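Local coordinates for protein 4-hydroxy-tetrahydrodipicolinate synthase (Methylacidiphilum fumariolicum SolV, PDB 6T3T) that probably catalyses the condensation of pyruvate with aspartate semialdehyde to 4-hydroxy-tetrahydrodipicolinate, a step of lysine biosynthesis, working as a homotetramer, at residues A[205-210]-A[242-247]; A[254-259]-A[284-289]; A[55-60]-A[93-98]; A[37-42]-A[61-66]. All blocks are in the same frame, centred on the assembly; numbering follows the deposited sequence.

Contact 1 of 4, residues A[205-210]-A[242-247]; sequences SVASNL and RDLMIE
The backbones come closest at A207 and L244, whose CA atoms are 7.3 Å apart, where the turn after strand 202-205 faces the type I beta turn from D243 to I246 that follows helix 227-243. L244 makes every contact on its side. Its CD1 methyl presses on A207, 3.6 Å from the A207 CA and almost as near to its CB, while V206 CG1 touches the same methyl more loosely. The other branch, L244 CD2, meets L210 CD1 tip to tip at 4.1 Å. In both leucines CG stands anti to the carbonyl carbon (chi1 -73° in L244, -70° in L210), which aims each chain across the interface. Strand 202-205 is the last of the eight parallel strands of the TIM barrel, and the V206 side chain is about 6 Å from that of K162, predicted to form the Schiff base with substrate. The turn is tied up internally by an ST motif: S205 OG accepts from S208 N at 2.9 Å. The V206 carbonyl is gripped twice, by N209 N and by N209 ND2, the latter lying in the carbonyl plane on a lone pair. D189 takes the backbone N-H groups of V206 and A207.

Contact 2 of 4, residues A[254-259]-A[284-289]; sequences KTALAM and TTLSRT
L286 of helix 276-295 reaches across to helix 251-259 and touches it with one methyl, CD1. That methyl lies 3.9 Å from A256 CB and 3.6 Å from M259 CE, so two residues about one turn apart (i, i+3) receive the same group. The backbones are nearest at this level, with the CA atoms of A256 and L286 7.5 Å apart; with only a CB on A256, the leucine methyl packs directly on it. A256 and L286 are both buried, and L210, from the turn after the last barrel strand, packs on A256 as well.

Toward M259 the contact changes character, not by distance but by burial. M259 is exposed, although its CE comes even closer to the leucine than the alanine does. Its side chain slides past L286 in the opposite direction, so that the CE methyl is laid alongside the leucine. The bend at chi3 (45°) turns CE out of line with the otherwise extended chain, and K283 also touches this methionine.

T289 spends its hydroxyl within its own helix. Its OG1 donates to T285 O at 2.8 Å, from above the carbonyl plane, and T289 N reaches the same oxygen from the opposite face. Both segments belong to the helical region that follows the barrel's last strand. Between them no hydrogen bond or salt bridge is made, which implies that they are held by apolar contact alone: a leucine methyl on an alanine inside, and the methyl of an exposed methionine at the solvent side.

Contact 3 of 4, residues A[55-60]-A[93-98]; sequences EHIELV and EKIGVD
Two torsions set up this contact: in I95 CG1 stands anti to the carbonyl carbon (chi1 -82°) with CD1 extended beyond it, and in V60 CG1 lies anti to the backbone N (chi1 175°). The first carries CD1 of I95 onto the flank of helix 53-67, where it rests 3.7 Å from I57 O and 3.8 Å from I57 CG2, the two isoleucine chains crossing at a slant. The second sends V60 CG1 over to the chain that leaves helix 82-95, where it meets V97 CG1 at 3.8 Å; these two valines cross at about a right angle. I95 CG2 lies farther off, 4.2 Å from V60 CG1. Helices 53-67 and 82-95 follow successive strands of the TIM barrel and pack side by side on its outside. The chain then turns back toward strand 99-103 through G96, the first residue to leave the helical conformation. Its positive phi (105°) suits a glycine, since at these backbone angles a side chain would collide with the I95 carbonyl oxygen. The turn brings V97 in under the helices, where it also touches I73 and A92, while V60 lies on A75, so both valines fill the layer between helix and strand 72-76. I95, farther out, is partly exposed. On the inner side of helix 53-67, H56 NE2 is hydrogen-bonded to the carbonyl O of G76.

Contact 4 of 4, residues A[37-42]-A[61-66]; sequences DGIVPV and RLTAEI
Strand 38-40, helix 53-67 and strand 72-76 form one beta-alpha-beta unit of the TIM barrel, and this contact is where the helix lies back on the strand that leads into it. T63 alone carries the helix side. Its methyl, CG2, approaches I39 CG2 at 4.1 Å, with the two side chains crossing at a slant, and its hydroxyl oxygen OG1 comes to 3.8 Å from P41 CB. Each branch of the threonine thus meets a different residue of the chain opposite: the methyl the isoleucine, the oxygen the flank of the proline ring. The torsion explains the division, since chi1 of -58° places OG1 beside the backbone N and leaves CG2 anti to it. The oxygen is buried against carbon here, but its hydrogen bond is made within its own helix, to the carbonyl O of L59, one turn earlier. What the helix presents to the strand is therefore a hydroxyl already satisfied, and the contact itself is one of van der Waals touch.

Directions alternate along I39, V40 and P41: the CB atoms of the first and last point toward the helix, that of V40 away from it. The backbones are nearest at P41 and T63, with their CA atoms 7.2 Å apart. I39 also touches Q31 of helix 21-32, and its backbone is hydrogen-bonded to K72 and F74 on the neighbouring strand of the sheet. I73, on strand 72-76, touches both P41 and T63, so the next strand joins the same packing between helix 53-67 and the sheet.

How the contacts relate
Contacts 3 and 4 share helix 53-67 and touch each other: V42 packs on H56, L59 and V60, and I95 reaches A64. One sets the helix against its own strand, the other against the next helix round the barrel, and there I95 is already partly exposed. Contacts 1 and 2 lie 10 Å apart between centres and also touch, L210 packing on L257. Contact 1 sits nearest the predicted pyruvate site, whereas contact 2 reaches the surface at M259. No hydrogen bond or salt bridge crosses any of the four; contacts 1 and 2 are hydrocarbon on hydrocarbon, with a thioether methyl in contact 2, while contacts 3 and 4 also rest carbon on an oxygen.

Contact 1 of 4, residues A[205-210]-A[242-247]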
loop_
_atom_site.group_PDB
_atom_site.type_symbol
_atom_site.label_atom_id
_atom_site.label_comp_id
_atom_site.label_asym_id
_atom_site.label_seq_id
_atom_site.Cartn_x
_atom_site.Cartn_y
_atom_site.Cartn_z
ATOM N N SER A 205 -25.122 4.964 -5.770
ATOM C CA SER A 205 -24.843 6.011 -4.808
ATOM C C SER A 205 -25.290 5.636 -3.405
ATOM O O SER A 205 -26.318 4.983 -3.220
ATOM C CB SER A 205 -25.544 7.303 -5.234
ATOM O OG SER A 205 -25.592 8.203 -4.175
ATOM N N VAL A 206 -24.498 6.058 -2.423
ATOM C CA VAL A 206 -24.909 6.036 -1.027
ATOM C C VAL A 206 -25.575 7.334 -0.637
ATOM O O VAL A 206 -26.604 7.314 0.031
ATOM C CB VAL A 206 -23.705 5.768 -0.103
ATOM C CG1 VAL A 206 -24.145 5.863 1.386
ATOM C CG2 VAL A 206 -23.066 4.437 -0.421
ATOM N N ALA A 207 -24.978 8.472 -1.043
ATOM C CA ALA A 207 -25.477 9.775 -0.606
ATOM C C ALA A 207 -26.918 10.008 -1.042
ATOM O O ALA A 207 -27.653 10.720 -0.357
ATOM C CB ALA A 207 -24.609 10.906 -1.164
ATOM N N SER A 208 -27.330 9.411 -2.171
ATOM C CA SER A 208 -28.671 9.606 -2.700
ATOM C C SER A 208 -29.758 9.076 -1.773
ATOM O O SER A 208 -30.923 9.416 -1.986
ATOM C CB SER A 208 -28.790 8.942 -4.072
ATOM O OG SER A 208 -28.498 7.551 -4.016
ATOM N N ASN A 209 -29.398 8.253 -0.777
ATOM C CA ASN A 209 -30.317 7.850 0.286
ATOM C C ASN A 209 -30.864 9.058 1.020
ATOM O O ASN A 209 -32.022 9.066 1.468
ATOM C CB ASN A 209 -29.603 6.961 1.300
ATOM C CG ASN A 209 -29.580 5.517 0.908
ATOM O OD1 ASN A 209 -30.603 4.825 0.958
ATOM N ND2 ASN A 209 -28.396 5.033 0.518
ATOM N N LEU A 210 -30.012 10.061 1.199
ATOM C CA LEU A 210 -30.311 11.268 1.937
ATOM C C LEU A 210 -30.750 12.395 1.028
ATOM O O LEU A 210 -31.744 13.068 1.321
ATOM C CB LEU A 210 -29.080 11.714 2.727
ATOM C CG LEU A 210 -28.641 10.869 3.927
ATOM C CD1 LEU A 210 -27.215 11.263 4.307
ATOM C CD2 LEU A 210 -29.609 11.033 5.145
ATOM N N ARG A 242 -17.517 12.718 1.884
ATOM C CA ARG A 242 -16.409 12.311 2.741
ATOM C C ARG A 242 -16.904 11.706 4.057
ATOM O O ARG A 242 -16.474 10.620 4.464
ATOM C CB ARG A 242 -15.533 13.546 2.985
ATOM C CG ARG A 242 -14.128 13.416 3.500
ATOM C CD ARG A 242 -13.721 14.835 4.015
ATOM N NE ARG A 242 -14.712 15.356 4.984
ATOM C CZ ARG A 242 -15.047 16.641 5.153
ATOM N NH1 ARG A 242 -15.970 16.963 6.051
ATOM N NH2 ARG A 242 -14.475 17.605 4.433
ATOM N N ASP A 243 -17.798 12.405 4.751
ATOM C CA ASP A 243 -18.219 11.942 6.064
ATOM C C ASP A 243 -19.184 10.758 6.013
ATOM O O ASP A 243 -19.360 10.085 7.031
ATOM C CB ASP A 243 -18.815 13.108 6.849
ATOM C CG ASP A 243 -17.743 14.022 7.357
ATOM O OD1 ASP A 243 -16.579 13.571 7.347
ATOM O OD2 ASP A 243 -18.030 15.169 7.747
ATOM N N LEU A 244 -19.779 10.453 4.862
ATOM C CA LEU A 244 -20.530 9.201 4.765
ATOM C C LEU A 244 -19.623 7.983 4.749
ATOM O O LEU A 244 -20.142 6.854 4.758
ATOM C CB LEU A 244 -21.397 9.203 3.515
ATOM C CG LEU A 244 -22.613 10.129 3.650
ATOM C CD1 LEU A 244 -23.407 10.092 2.358
ATOM C CD2 LEU A 244 -23.477 9.715 4.842
ATOM N N MET A 245 -18.290 8.192 4.707
ATOM C CA MET A 245 -17.294 7.135 4.883
ATOM C C MET A 245 -16.417 7.348 6.118
ATOM O O MET A 245 -15.348 6.746 6.209
ATOM C CB MET A 245 -16.389 7.032 3.647
ATOM C CG MET A 245 -17.009 6.306 2.491
ATOM S SD MET A 245 -15.922 6.161 1.026
ATOM C CE MET A 245 -15.750 7.866 0.599
ATOM N N ILE A 246 -16.854 8.165 7.080
ATOM C CA ILE A 246 -16.024 8.463 8.250
ATOM C C ILE A 246 -15.720 7.188 9.038
ATOM O O ILE A 246 -14.649 7.057 9.639
ATOM C CB ILE A 246 -16.700 9.548 9.118
ATOM C CG1 ILE A 246 -15.736 10.123 10.155
ATOM C CG2 ILE A 246 -17.970 9.017 9.781
ATOM C CD1 ILE A 246 -16.201 11.469 10.713
ATOM N N GLU A 247 -16.673 6.254 9.084
ATOM C CA GLU A 247 -16.462 4.844 9.384
ATOM C C GLU A 247 -17.186 4.060 8.293
ATOM O O GLU A 247 -17.828 4.650 7.419
ATOM C CB GLU A 247 -16.945 4.475 10.800
ATOM C CG GLU A 247 -16.274 5.321 11.914
ATOM C CD GLU A 247 -16.819 5.056 13.313
ATOM O OE1 GLU A 247 -17.293 3.928 13.589
ATOM O OE2 GLU A 247 -16.800 5.999 14.142
#

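Contact 2 of 4, residues A[254-259]-A[284-289]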
loop_
_atom_site.group_PDB
_atom_site.type_symbol
_atom_site.label_atom_id
_atom_site.label_comp_id
_atom_site.label_asym_id
_atom_site.label_seq_id
_atom_site.Cartn_x
_atom_site.Cartn_y
_atom_site.Cartn_z
ATOM N N LYS A 254 -26.782 5.269 7.621
ATOM C CA LYS A 254 -27.935 4.870 8.426
ATOM C C LYS A 254 -28.060 5.762 9.666
ATOM O O LYS A 254 -29.172 6.085 10.089
ATOM C CB LYS A 254 -27.854 3.385 8.810
ATOM C CG LYS A 254 -29.056 2.919 9.651
ATOM C CD LYS A 254 -29.042 1.425 9.920
ATOM C CE LYS A 254 -29.764 0.641 8.843
ATOM N NZ LYS A 254 -29.997 -0.753 9.354
ATOM N N THR A 255 -26.931 6.172 10.249
ATOM C CA THR A 255 -26.953 7.144 11.341
ATOM C C THR A 255 -27.574 8.468 10.901
ATOM O O THR A 255 -28.331 9.095 11.656
ATOM C CB THR A 255 -25.534 7.371 11.869
ATOM O OG1 THR A 255 -25.040 6.142 12.423
ATOM C CG2 THR A 255 -25.536 8.427 12.949
ATOM N N ALA A 256 -27.241 8.928 9.695
ATOM C CA ALA A 256 -27.813 10.179 9.209
ATOM C C ALA A 256 -29.323 10.061 9.037
ATOM O O ALA A 256 -30.077 10.914 9.511
ATOM C CB ALA A 256 -27.144 10.578 7.890
ATOM N N LEU A 257 -29.790 8.973 8.405
ATOM C CA LEU A 257 -31.226 8.802 8.197
ATOM C C LEU A 257 -31.962 8.683 9.528
ATOM O O LEU A 257 -33.089 9.177 9.669
ATOM C CB LEU A 257 -31.502 7.580 7.316
ATOM C CG LEU A 257 -31.152 7.744 5.829
ATOM C CD1 LEU A 257 -30.963 6.391 5.197
ATOM C CD2 LEU A 257 -32.193 8.626 5.036
ATOM N N ALA A 258 -31.341 8.043 10.525
ATOM C CA ALA A 258 -31.989 7.982 11.840
ATOM C C ALA A 258 -32.034 9.354 12.500
ATOM O O ALA A 258 -32.984 9.663 13.233
ATOM C CB ALA A 258 -31.281 6.980 12.756
ATOM N N MET A 259 -31.013 10.182 12.284
ATOM C CA MET A 259 -31.052 11.524 12.843
ATOM C C MET A 259 -32.205 12.335 12.246
ATOM O O MET A 259 -32.780 13.191 12.929
ATOM C CB MET A 259 -29.711 12.226 12.578
ATOM C CG MET A 259 -28.598 11.899 13.568
ATOM S SD MET A 259 -27.018 12.624 13.086
ATOM C CE MET A 259 -27.546 14.265 12.639
ATOM N N THR A 284 -22.662 17.695 12.275
ATOM C CA THR A 284 -22.398 19.054 11.827
ATOM C C THR A 284 -22.313 19.124 10.301
ATOM O O THR A 284 -22.859 20.057 9.700
ATOM C CB THR A 284 -21.134 19.611 12.496
ATOM O OG1 THR A 284 -20.012 18.820 12.127
ATOM C CG2 THR A 284 -21.258 19.584 14.011
ATOM N N THR A 285 -21.649 18.145 9.651
ATOM C CA THR A 285 -21.611 18.138 8.186
ATOM C C THR A 285 -23.023 18.040 7.590
ATOM O O THR A 285 -23.335 18.713 6.604
ATOM C CB THR A 285 -20.765 16.970 7.655
ATOM O OG1 THR A 285 -19.387 17.147 7.983
ATOM C CG2 THR A 285 -20.910 16.835 6.113
ATOM N N LEU A 286 -23.882 17.207 8.170
ATOM C CA LEU A 286 -25.264 17.106 7.690
ATOM C C LEU A 286 -25.958 18.462 7.683
ATOM O O LEU A 286 -26.602 18.842 6.695
ATOM C CB LEU A 286 -26.061 16.145 8.546
ATOM C CG LEU A 286 -26.703 14.881 7.980
ATOM C CD1 LEU A 286 -27.617 14.297 9.043
ATOM C CD2 LEU A 286 -27.475 15.155 6.693
ATOM N N SER A 287 -25.873 19.191 8.798
ATOM C CA SER A 287 -26.548 20.483 8.893
ATOM C C SER A 287 -26.033 21.454 7.839
ATOM O O SER A 287 -26.815 22.099 7.138
ATOM C CB SER A 287 -26.337 21.077 10.292
ATOM O OG SER A 287 -27.331 20.592 11.160
ATOM N N ARG A 288 -24.713 21.564 7.721
ATOM C CA ARG A 288 -24.092 22.480 6.766
ATOM C C ARG A 288 -24.502 22.157 5.336
ATOM O O ARG A 288 -24.670 23.058 4.508
ATOM C CB ARG A 288 -22.562 22.422 6.895
ATOM C CG ARG A 288 -22.020 23.086 8.127
ATOM C CD ARG A 288 -20.513 22.903 8.372
ATOM N NE ARG A 288 -20.134 23.626 9.588
ATOM C CZ ARG A 288 -18.957 23.542 10.208
ATOM N NH1 ARG A 288 -18.752 24.249 11.319
ATOM N NH2 ARG A 288 -17.993 22.752 9.738
ATOM N N THR A 289 -24.615 20.870 5.019
ATOM C CA THR A 289 -24.954 20.454 3.661
ATOM C C THR A 289 -26.354 20.901 3.267
ATOM O O THR A 289 -26.589 21.322 2.122
ATOM C CB THR A 289 -24.830 18.942 3.557
ATOM O OG1 THR A 289 -23.484 18.582 3.858
ATOM C CG2 THR A 289 -25.200 18.459 2.135
#

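Contact 3 of 4, residues A[55-60]-A[93-98]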
loop_
_atom_site.group_PDB
_atom_site.type_symbol
_atom_site.label_atom_id
_atom_site.label_comp_id
_atom_site.label_asym_id
_atom_site.label_seq_id
_atom_site.Cartn_x
_atom_site.Cartn_y
_atom_site.Cartn_z
ATOM N N GLU A 55 -34.634 -13.179 4.872
ATOM C CA GLU A 55 -34.657 -11.727 4.907
ATOM C C GLU A 55 -34.106 -11.149 3.600
ATOM O O GLU A 55 -34.663 -10.190 3.068
ATOM C CB GLU A 55 -33.864 -11.208 6.099
ATOM C CG GLU A 55 -34.678 -11.169 7.358
ATOM C CD GLU A 55 -33.838 -10.882 8.564
ATOM O OE1 GLU A 55 -32.681 -11.330 8.605
ATOM O OE2 GLU A 55 -34.327 -10.186 9.469
ATOM N N HIS A 56 -33.023 -11.732 3.062
ATOM C CA HIS A 56 -32.462 -11.300 1.777
ATOM C C HIS A 56 -33.511 -11.361 0.668
ATOM O O HIS A 56 -33.666 -10.426 -0.124
ATOM C CB HIS A 56 -31.267 -12.180 1.405
ATOM C CG HIS A 56 -30.384 -11.607 0.335
ATOM N ND1 HIS A 56 -29.038 -11.362 0.534
ATOM C CD2 HIS A 56 -30.644 -11.246 -0.946
ATOM C CE1 HIS A 56 -28.511 -10.878 -0.580
ATOM N NE2 HIS A 56 -29.465 -10.796 -1.491
ATOM N N ILE A 57 -34.235 -12.475 0.599
ATOM C CA ILE A 57 -35.263 -12.638 -0.417
ATOM C C ILE A 57 -36.398 -11.659 -0.175
ATOM O O ILE A 57 -36.899 -11.037 -1.115
ATOM C CB ILE A 57 -35.769 -14.097 -0.429
ATOM C CG1 ILE A 57 -34.615 -15.055 -0.721
ATOM C CG2 ILE A 57 -36.869 -14.271 -1.461
ATOM C CD1 ILE A 57 -33.761 -14.623 -1.869
ATOM N N GLU A 58 -36.789 -11.469 1.089
ATOM C CA GLU A 58 -37.930 -10.607 1.405
ATOM C C GLU A 58 -37.663 -9.132 1.104
ATOM O O GLU A 58 -38.569 -8.416 0.659
ATOM C CB GLU A 58 -38.328 -10.768 2.870
ATOM C CG GLU A 58 -39.643 -10.087 3.211
ATOM C CD GLU A 58 -40.836 -10.679 2.446
ATOM O OE1 GLU A 58 -40.761 -11.851 1.996
ATOM O OE2 GLU A 58 -41.855 -9.971 2.302
ATOM N N LEU A 59 -36.454 -8.643 1.368
ATOM C CA LEU A 59 -36.163 -7.244 1.058
ATOM C C LEU A 59 -36.240 -7.002 -0.439
ATOM O O LEU A 59 -36.800 -5.987 -0.887
ATOM C CB LEU A 59 -34.776 -6.858 1.582
ATOM C CG LEU A 59 -34.696 -6.260 2.992
ATOM C CD1 LEU A 59 -33.332 -6.525 3.599
ATOM C CD2 LEU A 59 -34.999 -4.743 2.997
ATOM N N VAL A 60 -35.761 -7.965 -1.236
ATOM C CA VAL A 60 -35.839 -7.797 -2.680
ATOM C C VAL A 60 -37.287 -7.849 -3.146
ATOM O O VAL A 60 -37.714 -7.047 -3.988
ATOM C CB VAL A 60 -34.982 -8.852 -3.389
ATOM C CG1 VAL A 60 -35.172 -8.752 -4.929
ATOM C CG2 VAL A 60 -33.557 -8.649 -2.991
ATOM N N GLU A 93 -34.508 -13.254 -10.139
ATOM C CA GLU A 93 -35.208 -13.352 -11.407
ATOM C C GLU A 93 -36.652 -13.821 -11.203
ATOM O O GLU A 93 -37.583 -13.251 -11.786
ATOM C CB GLU A 93 -34.437 -14.282 -12.339
ATOM C CG GLU A 93 -35.024 -14.339 -13.735
ATOM C CD GLU A 93 -34.215 -15.212 -14.666
ATOM O OE1 GLU A 93 -33.191 -15.773 -14.229
ATOM O OE2 GLU A 93 -34.586 -15.339 -15.853
ATOM N N LYS A 94 -36.872 -14.793 -10.318
ATOM C CA LYS A 94 -38.251 -15.231 -10.074
ATOM C C LYS A 94 -39.087 -14.121 -9.460
ATOM O O LYS A 94 -40.273 -14.003 -9.767
ATOM C CB LYS A 94 -38.294 -16.462 -9.168
ATOM C CG LYS A 94 -37.869 -17.740 -9.863
ATOM C CD LYS A 94 -37.825 -18.929 -8.883
ATOM C CE LYS A 94 -36.966 -20.063 -9.443
ATOM N NZ LYS A 94 -36.934 -21.295 -8.591
ATOM N N ILE A 95 -38.491 -13.299 -8.587
ATOM C CA ILE A 95 -39.217 -12.149 -8.045
ATOM C C ILE A 95 -39.528 -11.143 -9.156
ATOM O O ILE A 95 -40.578 -10.477 -9.134
ATOM C CB ILE A 95 -38.427 -11.523 -6.871
ATOM C CG1 ILE A 95 -38.702 -12.308 -5.571
ATOM C CG2 ILE A 95 -38.753 -10.043 -6.705
ATOM C CD1 ILE A 95 -37.622 -12.165 -4.528
ATOM N N GLY A 96 -38.631 -11.003 -10.134
ATOM C CA GLY A 96 -38.905 -10.171 -11.299
ATOM C C GLY A 96 -38.201 -8.829 -11.327
ATOM O O GLY A 96 -38.787 -7.829 -11.748
ATOM N N VAL A 97 -36.922 -8.795 -10.974
ATOM C CA VAL A 97 -36.178 -7.540 -10.969
ATOM C C VAL A 97 -35.711 -7.227 -12.386
ATOM O O VAL A 97 -35.874 -8.032 -13.306
ATOM C CB VAL A 97 -34.988 -7.616 -9.995
ATOM C CG1 VAL A 97 -35.459 -7.974 -8.596
ATOM C CG2 VAL A 97 -33.963 -8.660 -10.483
ATOM N N ASP A 98 -35.122 -6.054 -12.578
ATOM C CA ASP A 98 -34.596 -5.729 -13.889
ATOM C C ASP A 98 -33.190 -6.265 -14.127
ATOM O O ASP A 98 -32.802 -6.398 -15.290
ATOM C CB ASP A 98 -34.611 -4.222 -14.073
ATOM C CG ASP A 98 -35.971 -3.651 -13.841
ATOM O OD1 ASP A 98 -36.890 -3.984 -14.623
ATOM O OD2 ASP A 98 -36.145 -2.939 -12.828
#

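Contact 4 of 4, residues A[37-42]-A[61-66]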
loop_
_atom_site.group_PDB
_atom_site.type_symbol
_atom_site.label_atom_id
_atom_site.label_comp_id
_atom_site.label_asym_id
_atom_site.label_seq_id
_atom_site.Cartn_x
_atom_site.Cartn_y
_atom_site.Cartn_z
ATOM N N ASP A 37 -33.085 6.847 -10.919
ATOM C CA ASP A 37 -33.337 5.941 -12.030
ATOM C C ASP A 37 -33.582 4.512 -11.584
ATOM O O ASP A 37 -34.227 3.757 -12.325
ATOM C CB ASP A 37 -32.183 5.992 -13.020
ATOM C CG ASP A 37 -32.057 7.361 -13.643
ATOM O OD1 ASP A 37 -32.975 7.725 -14.402
ATOM O OD2 ASP A 37 -31.117 8.108 -13.288
ATOM N N GLY A 38 -33.088 4.126 -10.415
ATOM C CA GLY A 38 -33.273 2.752 -9.990
ATOM C C GLY A 38 -32.739 2.546 -8.595
ATOM O O GLY A 38 -32.147 3.444 -7.987
ATOM N N ILE A 39 -32.943 1.328 -8.102
ATOM C CA ILE A 39 -32.653 0.950 -6.724
ATOM C C ILE A 39 -31.763 -0.290 -6.730
ATOM O O ILE A 39 -31.979 -1.217 -7.517
ATOM C CB ILE A 39 -33.966 0.674 -5.944
ATOM C CG1 ILE A 39 -34.916 1.880 -6.018
ATOM C CG2 ILE A 39 -33.684 0.278 -4.484
ATOM C CD1 ILE A 39 -34.461 3.095 -5.211
ATOM N N VAL A 40 -30.769 -0.312 -5.849
ATOM C CA VAL A 40 -29.980 -1.511 -5.576
ATOM C C VAL A 40 -30.289 -1.971 -4.157
ATOM O O VAL A 40 -29.699 -1.463 -3.199
ATOM C CB VAL A 40 -28.484 -1.251 -5.744
ATOM C CG1 VAL A 40 -27.710 -2.459 -5.289
ATOM C CG2 VAL A 40 -28.175 -0.910 -7.169
ATOM N N PRO A 41 -31.220 -2.890 -3.965
ATOM C CA PRO A 41 -31.483 -3.392 -2.618
ATOM C C PRO A 41 -30.473 -4.456 -2.238
ATOM O O PRO A 41 -29.919 -5.142 -3.098
ATOM C CB PRO A 41 -32.897 -3.976 -2.730
ATOM C CG PRO A 41 -32.956 -4.472 -4.171
ATOM C CD PRO A 41 -32.034 -3.573 -4.990
ATOM N N VAL A 42 -30.245 -4.573 -0.930
ATOM C CA VAL A 42 -29.437 -5.603 -0.270
ATOM C C VAL A 42 -28.048 -5.777 -0.879
ATOM O O VAL A 42 -27.599 -6.907 -1.129
ATOM C CB VAL A 42 -30.199 -6.954 -0.216
ATOM C CG1 VAL A 42 -31.536 -6.749 0.457
ATOM C CG2 VAL A 42 -30.407 -7.599 -1.595
ATOM N N ARG A 61 -38.076 -8.749 -2.568
ATOM C CA ARG A 61 -39.480 -8.853 -2.945
ATOM C C ARG A 61 -40.248 -7.599 -2.556
ATOM O O ARG A 61 -41.061 -7.096 -3.341
ATOM C CB ARG A 61 -40.117 -10.091 -2.310
ATOM C CG ARG A 61 -41.449 -10.475 -2.938
ATOM C CD ARG A 61 -41.733 -11.933 -2.668
ATOM N NE ARG A 61 -41.170 -12.295 -1.380
ATOM C CZ ARG A 61 -40.588 -13.463 -1.113
ATOM N NH1 ARG A 61 -40.461 -14.385 -2.069
ATOM N NH2 ARG A 61 -40.105 -13.681 0.107
ATOM N N LEU A 62 -40.034 -7.109 -1.330
ATOM C CA LEU A 62 -40.724 -5.903 -0.882
ATOM C C LEU A 62 -40.391 -4.719 -1.766
ATOM O O LEU A 62 -41.276 -3.931 -2.116
ATOM C CB LEU A 62 -40.327 -5.571 0.548
ATOM C CG LEU A 62 -41.004 -6.401 1.612
ATOM C CD1 LEU A 62 -40.191 -6.276 2.898
ATOM C CD2 LEU A 62 -42.442 -5.929 1.787
ATOM N N THR A 63 -39.109 -4.570 -2.113
ATOM C CA THR A 63 -38.687 -3.501 -3.004
ATOM C C THR A 63 -39.410 -3.604 -4.344
ATOM O O THR A 63 -39.936 -2.611 -4.844
ATOM C CB THR A 63 -37.165 -3.530 -3.188
ATOM O OG1 THR A 63 -36.517 -3.412 -1.910
ATOM C CG2 THR A 63 -36.708 -2.392 -4.101
ATOM N N ALA A 64 -39.472 -4.810 -4.923
ATOM C CA ALA A 64 -40.179 -4.973 -6.191
ATOM C C ALA A 64 -41.647 -4.657 -6.029
ATOM O O ALA A 64 -42.230 -3.960 -6.862
ATOM C CB ALA A 64 -40.005 -6.383 -6.760
ATOM N N GLU A 65 -42.268 -5.155 -4.951
ATOM C CA GLU A 65 -43.689 -4.900 -4.757
ATOM C C GLU A 65 -43.975 -3.418 -4.589
ATOM O O GLU A 65 -44.894 -2.895 -5.229
ATOM C CB GLU A 65 -44.204 -5.656 -3.545
ATOM C CG GLU A 65 -44.447 -7.093 -3.858
ATOM C CD GLU A 65 -44.499 -7.912 -2.614
ATOM O OE1 GLU A 65 -44.478 -9.150 -2.738
ATOM O OE2 GLU A 65 -44.577 -7.314 -1.520
ATOM N N ILE A 66 -43.167 -2.719 -3.774
ATOM C CA ILE A 66 -43.398 -1.291 -3.526
ATOM C C ILE A 66 -43.161 -0.479 -4.789
ATOM O O ILE A 66 -44.002 0.333 -5.181
ATOM C CB ILE A 66 -42.513 -0.782 -2.371
ATOM C CG1 ILE A 66 -43.013 -1.318 -1.024
ATOM C CG2 ILE A 66 -42.468 0.740 -2.353
ATOM C CD1 ILE A 66 -41.861 -1.639 -0.050
#